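Local coordinates for probable outer membrane protein (PDB 3DWO) that probably carries hydrophobic compounds, such as long-chain fatty acids, across the bacterial outer membrane as a FadL-family beta-barrel channel, at residues Gly2-Thr7 against Val117-Met122; Glu142-Gly148 against Val164-Ser170; Pro285-Asp291 against Ser305-Trp311. All blocks are in the same frame, centred on the assembly; numbering follows the deposited sequence.

Interaction 1 (Gly2-Thr7 against Val117-Met122); sequences GFMVPT and VVPMGM. With C8E ((hydroxyethyloxy)tri(ethyloxy)octane), chain E.
Pro-119 O is gripped from two sources. Val-5 N donates to it over 2.8 Å with an N-H...O angle of 171°, a nearly straight bond whose donor stands above the carbonyl plane, and a water also donates to Pro-119 O, its oxygen 2.8 Å away. The same water donates to Val-5 O, so it doubles the direct link; a second water joins Pro-6 O to Val-118 O in the same manner. Between the chains there is a single backbone bridge, with the CA atoms of Met-4 and Met-120 4.4 Å apart. The neighbouring bond from Gly-121 N to Phe-3 O is less certain, because that oxygen is modelled too close to its surroundings.

Side chains fill the flanks. The Phe-3 ring presents its edge to Met-120, with CD2 3.5 Å from Met-120 CG. Met-120 SD lies 5.0 Å from the Phe-3 ring centroid and 79° off the ring normal, a Met-aromatic contact made at the rim. Val-5 holds CG1 anti to its backbone N (chi1 -177°), which sets CG2 against the strand, 3.5 Å from Gly-121 N. That methyl also meets the detergent, at 3.9 Å from its C7. Gly-121 has no side chain, and its backbone C approaches detergent C5 to 3.5 Å. At the far end the hydroxyl of Thr-7 bonds to Asn-32.

Pro-119 has helix-like backbone torsions between extended neighbours, consistent with a local kink in strand 110-125 where the N-terminal segment packs. An N-terminal segment docked inside the barrel against a kinked wall strand, with a detergent chain alongside, is characteristic of the FadL fold, and is consistent with the lateral exit route known in FadL itself.

Interaction 2 (Glu142-Gly148 against Val164-Ser170); sequences ETIGLTG and VIIQRTS. With C8E ((hydroxyethyloxy)tri(ethyloxy)octane), chain H.
A beta hairpin of the barrel wall, strands 138-153 and 158-177, supplies this antiparallel contact, its short segments running 159° apart. Glu-142, Ile-144, Leu-146 and Gly-148 form hydrogen-bonded pairs with Ser-170, Arg-168, Ile-166 and Val-164, each joined by two backbone bonds; the shortest is Ile-166 N to Leu-146 O, 2.8 Å.

On the face of Thr-143, Gly-145 and Thr-147, non-hydrogen-bonded partners of Thr-169, Gln-167 and Ile-165, Ile-165 is fully extended (chi1 170°, chi2 177°), which carries CD1 to 4.2 Å from Gly-145 CA, over a position with no side chain. Nearer its base, Ile-165 CB lies 3.5 Å from Thr-147 OG1, a buried hydroxyl with no polar partner in the model. The hydroxyls of Thr-143 and Thr-169 also approach, though Thr-169 OG1 is doubtfully placed.

Thr-147 and Ile-165 both touch Phe-31 of helix 29-32, consistent with their side facing the barrel interior. The other face is largely apolar around Leu-146, Val-164 and Ile-166, and more polar at Glu-142, Arg-168 and Ser-170. Gly-148 O comes within 3.4 Å of detergent O9, a proximity only. Such alternation of inward and outward residues is characteristic of transmembrane beta barrels.

Interaction 3 (Pro285-Asp291 against Ser305-Trp311); sequences PAYASLD and SATWTEW. With C8E ((hydroxyethyloxy)tri(ethyloxy)octane), chain I.
Pro-285 begins the segment by setting CG over the face of Trp-311, 3.9 Å from the centroid of the six-membered ring and only 7° off its normal, a CH-pi contact. Next, Ala-286 O accepts a bond from Glu-310 N at 2.8 Å, while a water accepts from Ala-286 N and donates to Glu-310 O. Glu-310 is the centre of an inverse gamma turn.

Tyr-287 and Thr-309 form a non-hydrogen-bonded pair, Tyr-287 CB resting 3.7 Å from Thr-309 CA. With CG of Tyr-287 between its backbone N and carbonyl carbon (chi1 62°), the ring leads off from the pairing strand; CD2 meets Thr-307 CG2 obliquely at 4.0 Å, and the ring also stacks on His-233. Ala-288 forms a hydrogen-bonded pair with Trp-308, Ala-288 O taking Trp-308 N at 2.8 Å. The Trp-308 indole has Glu-310 CA over one face and the detergent over the opposite one, CD2 lying 3.6 Å from detergent C5. Ser-289 faces Thr-307 in a non-hydrogen-bonded pair, and two backbone hydrogen bonds join Leu-290 and Ala-306. At Asp-291, OD1 accepts from Ser-305 OG over 2.8 Å, met nearly along its C-O axis; Ser-305 turns its hydroxyl anti to its own backbone N (chi1 173°) to reach it.

Polar pairs on one face and a detergent-covered tryptophan on the other are characteristic of a hairpin in an outer-membrane beta barrel.

In the fold
Interaction 1 touches both of the others, its centre about 11 Å from that of interaction 2 and about 13 Å from that of interaction 3. Probable backbone bonds join neighbouring strands 110-125 and 138-153: Val-117 O to Gly-145 N and Met-120 O to Thr-143 N, both 2.8 Å. Towards interaction 3, Phe-3 CZ lies 3.5 Å from Trp-311 CZ3 in an edge-to-face contact. Interactions 2 and 3 do not touch, their nearest atoms being about 8 Å apart. Residues 2-7 therefore connect strand 110-125 with the loop ends of hairpin 287-295/300-309. One detergent runs beside Val-5 and Gly-121, possibly marking the lateral route; others lie near Gly-148 and on Trp-308.

Interaction 1 (Gly2-Thr7 against Val117-Met122)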
# COMPACT_ATOMS: atom_id res chain seq x y z
N GLY A 2 -1.24 -4.35 -4.02
CA GLY A 2 -0.72 -4.60 -2.68
C GLY A 2 -0.91 -3.44 -1.72
O GLY A 2 -2.04 -3.13 -1.34
N PHE A 3 0.18 -2.81 -1.29
CA PHE A 3 0.04 -1.67 -0.40
C PHE A 3 0.55 -0.36 -0.98
O PHE A 3 0.89 0.57 -0.25
CB PHE A 3 0.67 -1.93 0.98
CG PHE A 3 1.96 -2.69 0.93
CD1 PHE A 3 1.97 -4.08 0.86
CD2 PHE A 3 3.18 -2.01 0.98
CE1 PHE A 3 3.16 -4.79 0.84
CE2 PHE A 3 4.39 -2.71 0.96
CZ PHE A 3 4.38 -4.10 0.89
N MET A 4 0.60 -0.29 -2.30
CA MET A 4 1.01 0.93 -2.97
C MET A 4 -0.29 1.66 -3.31
O MET A 4 -1.29 1.02 -3.66
CB MET A 4 1.81 0.63 -4.23
CG MET A 4 3.24 0.22 -3.95
SD MET A 4 4.42 1.30 -4.72
CE MET A 4 4.38 2.67 -3.58
N VAL A 5 -0.28 2.98 -3.19
CA VAL A 5 -1.47 3.77 -3.45
C VAL A 5 -1.27 4.76 -4.59
O VAL A 5 -0.18 5.31 -4.76
CB VAL A 5 -1.85 4.56 -2.18
CG1 VAL A 5 -3.15 5.33 -2.40
CG2 VAL A 5 -1.99 3.61 -1.00
N PRO A 6 -2.32 4.99 -5.40
CA PRO A 6 -2.24 5.93 -6.52
C PRO A 6 -1.96 7.33 -5.97
O PRO A 6 -2.63 7.77 -5.03
CB PRO A 6 -3.62 5.84 -7.15
CG PRO A 6 -4.02 4.43 -6.86
CD PRO A 6 -3.60 4.26 -5.43
N THR A 7 -0.98 8.02 -6.54
CA THR A 7 -0.61 9.36 -6.09
C THR A 7 -1.11 10.41 -7.09
O THR A 7 -0.32 10.99 -7.84
CB THR A 7 0.93 9.46 -5.95
OG1 THR A 7 1.56 9.24 -7.22
CG2 THR A 7 1.44 8.41 -4.96
N VAL A 117 2.62 13.68 -0.91
CA VAL A 117 2.01 12.46 -1.44
C VAL A 117 1.95 11.31 -0.43
O VAL A 117 2.60 11.34 0.62
CB VAL A 117 2.80 12.02 -2.70
CG1 VAL A 117 2.52 10.58 -3.04
CG2 VAL A 117 2.42 12.91 -3.88
N VAL A 118 1.15 10.29 -0.76
CA VAL A 118 0.98 9.10 0.07
C VAL A 118 1.20 7.89 -0.84
O VAL A 118 0.24 7.30 -1.34
CB VAL A 118 -0.44 9.04 0.68
CG1 VAL A 118 -0.53 7.88 1.68
CG2 VAL A 118 -0.77 10.36 1.38
N PRO A 119 2.46 7.50 -1.07
CA PRO A 119 2.82 6.36 -1.92
C PRO A 119 2.37 4.99 -1.44
O PRO A 119 2.04 4.12 -2.24
CB PRO A 119 4.35 6.44 -1.99
CG PRO A 119 4.67 7.86 -1.63
CD PRO A 119 3.68 8.15 -0.54
N MET A 120 2.38 4.80 -0.12
CA MET A 120 2.03 3.52 0.46
C MET A 120 1.00 3.61 1.57
O MET A 120 1.01 4.55 2.37
CB MET A 120 3.30 2.85 0.98
CG MET A 120 3.52 1.44 0.46
SD MET A 120 5.27 1.08 0.16
CE MET A 120 5.93 1.24 1.86
N GLY A 121 0.12 2.62 1.61
CA GLY A 121 -0.90 2.60 2.63
C GLY A 121 -1.80 1.38 2.58
O GLY A 121 -2.32 1.03 1.52
N MET A 122 -1.97 0.72 3.72
CA MET A 122 -2.85 -0.44 3.82
C MET A 122 -3.14 -0.69 5.28
O MET A 122 -2.38 -0.28 6.16
CB MET A 122 -2.23 -1.68 3.18
CG MET A 122 -3.13 -2.93 3.22
SD MET A 122 -4.90 -2.69 2.78
CE MET A 122 -4.75 -1.92 1.16
C1 C8E E . -3.77 4.73 6.97
C2 C8E E . -4.09 3.60 6.11
C3 C8E E . -3.57 3.72 4.75
C4 C8E E . -4.64 4.21 3.91
C5 C8E E . -4.67 3.42 2.66
C6 C8E E . -5.39 4.15 1.64
C7 C8E E . -5.51 3.11 0.63
C8 C8E E . -6.88 3.15 0.10
O9 C8E E . -7.33 2.64 -1.13
C10 C8E E . -6.79 3.15 -2.34
C11 C8E E . -7.49 2.38 -3.41
O12 C8E E . -7.30 0.96 -3.24
C13 C8E E . -8.21 0.12 -4.01
C14 C8E E . -8.72 -1.30 -3.59
O15 C8E E . -9.32 -1.78 -2.36
C16 C8E E . -8.31 -2.25 -1.44
C17 C8E E . -7.97 -3.74 -1.58
O18 C8E E . -8.38 -4.73 -0.62
C19 C8E E . -7.39 -4.92 0.44
C20 C8E E . -6.57 -6.25 0.63
O21 C8E E . -5.20 -6.27 0.23
O HOH W 1 2.56 4.81 -4.92
O HOH W 2 -1.86 8.52 -2.63

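Interaction 2 (Glu142-Gly148 against Val164-Ser170)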
# COMPACT_ATOMS: atom_id res chain seq x y z
N GLU A 142 1.77 3.02 6.32
CA GLU A 142 1.49 4.27 5.66
C GLU A 142 2.80 4.98 5.37
O GLU A 142 3.69 5.04 6.23
CB GLU A 142 0.57 5.19 6.47
CG GLU A 142 0.40 6.55 5.77
CD GLU A 142 -0.89 7.29 6.15
OE1 GLU A 142 -1.44 7.02 7.23
OE2 GLU A 142 -1.33 8.16 5.36
N THR A 143 2.91 5.50 4.15
CA THR A 143 4.09 6.22 3.71
C THR A 143 3.64 7.58 3.19
O THR A 143 2.77 7.66 2.32
CB THR A 143 4.82 5.48 2.56
OG1 THR A 143 5.37 4.25 3.06
CG2 THR A 143 5.93 6.35 1.98
N ILE A 144 4.21 8.64 3.74
CA ILE A 144 3.87 9.98 3.30
C ILE A 144 5.17 10.63 2.85
O ILE A 144 6.19 10.52 3.52
CB ILE A 144 3.25 10.81 4.43
CG1 ILE A 144 1.95 10.16 4.89
CG2 ILE A 144 2.97 12.23 3.94
CD1 ILE A 144 1.25 10.92 6.00
N GLY A 145 5.14 11.30 1.70
CA GLY A 145 6.34 11.93 1.21
C GLY A 145 6.19 13.38 0.80
O GLY A 145 5.12 13.82 0.36
N LEU A 146 7.28 14.13 0.96
CA LEU A 146 7.33 15.54 0.57
C LEU A 146 8.28 15.54 -0.63
O LEU A 146 9.35 14.94 -0.58
CB LEU A 146 7.87 16.39 1.72
CG LEU A 146 6.98 16.32 2.97
CD1 LEU A 146 7.52 17.23 4.07
CD2 LEU A 146 5.56 16.74 2.59
N THR A 147 7.87 16.21 -1.70
CA THR A 147 8.66 16.20 -2.93
C THR A 147 9.08 17.55 -3.50
O THR A 147 8.43 18.57 -3.28
CB THR A 147 7.87 15.44 -4.03
OG1 THR A 147 7.72 14.07 -3.65
CG2 THR A 147 8.58 15.51 -5.35
N GLY A 148 10.18 17.53 -4.24
CA GLY A 148 10.70 18.71 -4.90
C GLY A 148 11.16 18.25 -6.27
O GLY A 148 11.91 17.28 -6.38
N VAL A 164 13.25 14.70 -6.21
CA VAL A 164 13.64 13.93 -5.04
C VAL A 164 12.46 13.89 -4.09
O VAL A 164 11.75 14.88 -3.94
CB VAL A 164 14.81 14.59 -4.30
CG1 VAL A 164 14.45 16.02 -3.95
CG2 VAL A 164 15.13 13.81 -3.03
N ILE A 165 12.24 12.75 -3.47
CA ILE A 165 11.15 12.62 -2.52
C ILE A 165 11.71 12.23 -1.17
O ILE A 165 12.51 11.31 -1.07
CB ILE A 165 10.12 11.56 -2.99
CG1 ILE A 165 9.12 11.27 -1.86
CG2 ILE A 165 10.83 10.30 -3.44
CD1 ILE A 165 8.03 10.29 -2.25
N ILE A 166 11.32 12.97 -0.13
CA ILE A 166 11.77 12.64 1.22
C ILE A 166 10.58 11.91 1.80
O ILE A 166 9.52 12.49 2.03
CB ILE A 166 12.11 13.87 2.06
CG1 ILE A 166 13.20 14.69 1.36
CG2 ILE A 166 12.63 13.43 3.42
CD1 ILE A 166 14.49 13.91 1.10
N GLN A 167 10.78 10.62 2.03
CA GLN A 167 9.74 9.74 2.49
C GLN A 167 9.79 9.30 3.95
O GLN A 167 10.86 9.03 4.51
CB GLN A 167 9.74 8.54 1.54
CG GLN A 167 8.96 7.36 1.98
CD GLN A 167 9.61 6.63 3.11
OE1 GLN A 167 8.93 6.18 4.02
NE2 GLN A 167 10.93 6.48 3.06
N ARG A 168 8.62 9.21 4.57
CA ARG A 168 8.51 8.76 5.94
C ARG A 168 7.49 7.62 5.99
O ARG A 168 6.34 7.78 5.61
CB ARG A 168 8.05 9.91 6.85
CG ARG A 168 7.59 9.45 8.23
CD ARG A 168 8.72 8.87 9.04
NE ARG A 168 8.23 8.27 10.28
CZ ARG A 168 7.46 8.89 11.16
NH1 ARG A 168 7.09 10.15 10.95
NH2 ARG A 168 7.05 8.26 12.26
N THR A 169 7.94 6.45 6.43
CA THR A 169 7.08 5.28 6.53
C THR A 169 6.93 4.81 7.97
O THR A 169 7.91 4.74 8.70
CB THR A 169 7.64 4.08 5.74
OG1 THR A 169 7.66 4.37 4.34
CG2 THR A 169 6.79 2.84 5.98
N SER A 170 5.71 4.49 8.37
CA SER A 170 5.47 3.97 9.70
C SER A 170 4.78 2.63 9.46
O SER A 170 3.95 2.52 8.56
CB SER A 170 4.55 4.88 10.51
OG SER A 170 3.22 4.74 10.09
C2 C8E H . 18.60 14.19 -8.84
C3 C8E H . 17.21 14.65 -8.75
C4 C8E H . 17.21 16.05 -9.13
C5 C8E H . 16.23 16.78 -8.29
C6 C8E H . 16.50 18.20 -8.33
C7 C8E H . 15.17 18.71 -8.08
C8 C8E H . 15.23 19.63 -6.92
O9 C8E H . 14.26 19.76 -5.91

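Interaction 3 (Pro285-Asp291 against Ser305-Trp311)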
# COMPACT_ATOMS: atom_id res chain seq x y z
N PRO A 285 8.78 -0.21 -3.79
CA PRO A 285 9.07 -0.69 -5.14
C PRO A 285 9.18 0.36 -6.24
O PRO A 285 8.49 1.37 -6.24
CB PRO A 285 7.94 -1.69 -5.40
CG PRO A 285 6.82 -1.14 -4.59
CD PRO A 285 7.49 -0.73 -3.31
N ALA A 286 10.07 0.09 -7.19
CA ALA A 286 10.29 0.96 -8.33
C ALA A 286 9.16 0.71 -9.30
O ALA A 286 8.57 -0.37 -9.31
CB ALA A 286 11.63 0.63 -9.00
N TYR A 287 8.83 1.71 -10.11
CA TYR A 287 7.79 1.54 -11.10
C TYR A 287 7.96 2.53 -12.24
O TYR A 287 8.58 3.58 -12.07
CB TYR A 287 6.39 1.68 -10.48
CG TYR A 287 6.09 3.02 -9.88
CD1 TYR A 287 6.42 3.31 -8.55
CD2 TYR A 287 5.41 4.00 -10.61
CE1 TYR A 287 6.08 4.52 -7.97
CE2 TYR A 287 5.07 5.22 -10.05
CZ TYR A 287 5.40 5.48 -8.72
OH TYR A 287 5.04 6.67 -8.14
N ALA A 288 7.42 2.18 -13.40
CA ALA A 288 7.51 3.02 -14.58
C ALA A 288 6.13 3.08 -15.22
O ALA A 288 5.40 2.09 -15.23
CB ALA A 288 8.52 2.43 -15.57
N SER A 289 5.78 4.24 -15.75
CA SER A 289 4.48 4.38 -16.39
C SER A 289 4.58 5.09 -17.74
O SER A 289 5.35 6.03 -17.91
CB SER A 289 3.52 5.14 -15.47
OG SER A 289 4.11 6.34 -15.00
N LEU A 290 3.79 4.60 -18.69
CA LEU A 290 3.75 5.17 -20.03
C LEU A 290 2.38 5.82 -20.16
O LEU A 290 1.36 5.15 -19.99
CB LEU A 290 3.92 4.05 -21.06
CG LEU A 290 4.37 4.40 -22.49
CD1 LEU A 290 3.35 5.32 -23.15
CD2 LEU A 290 5.74 5.06 -22.45
N ASP A 291 2.35 7.12 -20.44
CA ASP A 291 1.08 7.83 -20.57
C ASP A 291 0.88 8.46 -21.95
O ASP A 291 1.82 8.95 -22.58
CB ASP A 291 0.96 8.91 -19.50
CG ASP A 291 1.11 8.36 -18.10
OD1 ASP A 291 0.31 7.48 -17.72
OD2 ASP A 291 2.02 8.81 -17.38
N SER A 305 -3.07 4.64 -20.03
CA SER A 305 -1.88 4.55 -19.19
C SER A 305 -1.52 3.11 -18.83
O SER A 305 -2.40 2.28 -18.59
CB SER A 305 -2.10 5.38 -17.93
OG SER A 305 -1.04 5.18 -17.01
N ALA A 306 -0.23 2.83 -18.80
CA ALA A 306 0.26 1.49 -18.46
C ALA A 306 1.39 1.64 -17.46
O ALA A 306 2.43 2.23 -17.77
CB ALA A 306 0.76 0.77 -19.70
N THR A 307 1.20 1.11 -16.25
CA THR A 307 2.24 1.20 -15.24
C THR A 307 2.77 -0.18 -14.85
O THR A 307 2.00 -1.07 -14.48
CB THR A 307 1.73 1.93 -13.97
OG1 THR A 307 1.40 3.28 -14.30
CG2 THR A 307 2.80 1.93 -12.89
N TRP A 308 4.08 -0.33 -14.94
CA TRP A 308 4.75 -1.57 -14.59
C TRP A 308 5.40 -1.35 -13.23
O TRP A 308 6.30 -0.53 -13.10
CB TRP A 308 5.84 -1.91 -15.61
CG TRP A 308 6.67 -3.11 -15.25
CD1 TRP A 308 6.33 -4.42 -15.38
CD2 TRP A 308 8.00 -3.09 -14.72
NE1 TRP A 308 7.37 -5.23 -14.97
CE2 TRP A 308 8.41 -4.43 -14.56
CE3 TRP A 308 8.89 -2.07 -14.36
CZ2 TRP A 308 9.67 -4.78 -14.05
CZ3 TRP A 308 10.15 -2.41 -13.86
CH2 TRP A 308 10.52 -3.77 -13.71
N THR A 309 4.94 -2.08 -12.22
CA THR A 309 5.51 -1.93 -10.90
C THR A 309 6.41 -3.11 -10.58
O THR A 309 5.99 -4.26 -10.69
CB THR A 309 4.40 -1.81 -9.85
OG1 THR A 309 3.54 -0.73 -10.22
CG2 THR A 309 4.99 -1.51 -8.47
N GLU A 310 7.65 -2.82 -10.19
CA GLU A 310 8.62 -3.86 -9.88
C GLU A 310 8.45 -4.38 -8.45
O GLU A 310 9.34 -4.28 -7.61
CB GLU A 310 10.04 -3.32 -10.09
CG GLU A 310 11.12 -4.40 -10.06
CD GLU A 310 12.48 -3.88 -10.50
OE1 GLU A 310 12.89 -2.78 -10.05
OE2 GLU A 310 13.14 -4.57 -11.30
N TRP A 311 7.27 -4.94 -8.19
CA TRP A 311 6.95 -5.47 -6.88
C TRP A 311 7.81 -6.67 -6.53
O TRP A 311 7.83 -7.14 -5.40
CB TRP A 311 5.48 -5.90 -6.83
CG TRP A 311 4.54 -4.87 -6.31
CD1 TRP A 311 3.53 -4.25 -7.00
CD2 TRP A 311 4.46 -4.39 -4.96
NE1 TRP A 311 2.82 -3.42 -6.16
CE2 TRP A 311 3.37 -3.49 -4.90
CE3 TRP A 311 5.20 -4.63 -3.80
CZ2 TRP A 311 3.00 -2.83 -3.72
CZ3 TRP A 311 4.83 -3.99 -2.62
CH2 TRP A 311 3.74 -3.09 -2.59
C2 C8E I . 9.09 -6.21 -18.52
C3 C8E I . 9.67 -4.98 -18.00
C4 C8E I . 9.29 -3.91 -18.91
C5 C8E I . 8.99 -2.68 -18.12
C6 C8E I . 8.94 -1.52 -19.00
C7 C8E I . 7.60 -1.05 -18.69
C8 C8E I . 7.46 0.36 -19.09
O9 C8E I . 6.27 1.11 -19.13
O HOH W 3 11.43 -2.63 -7.03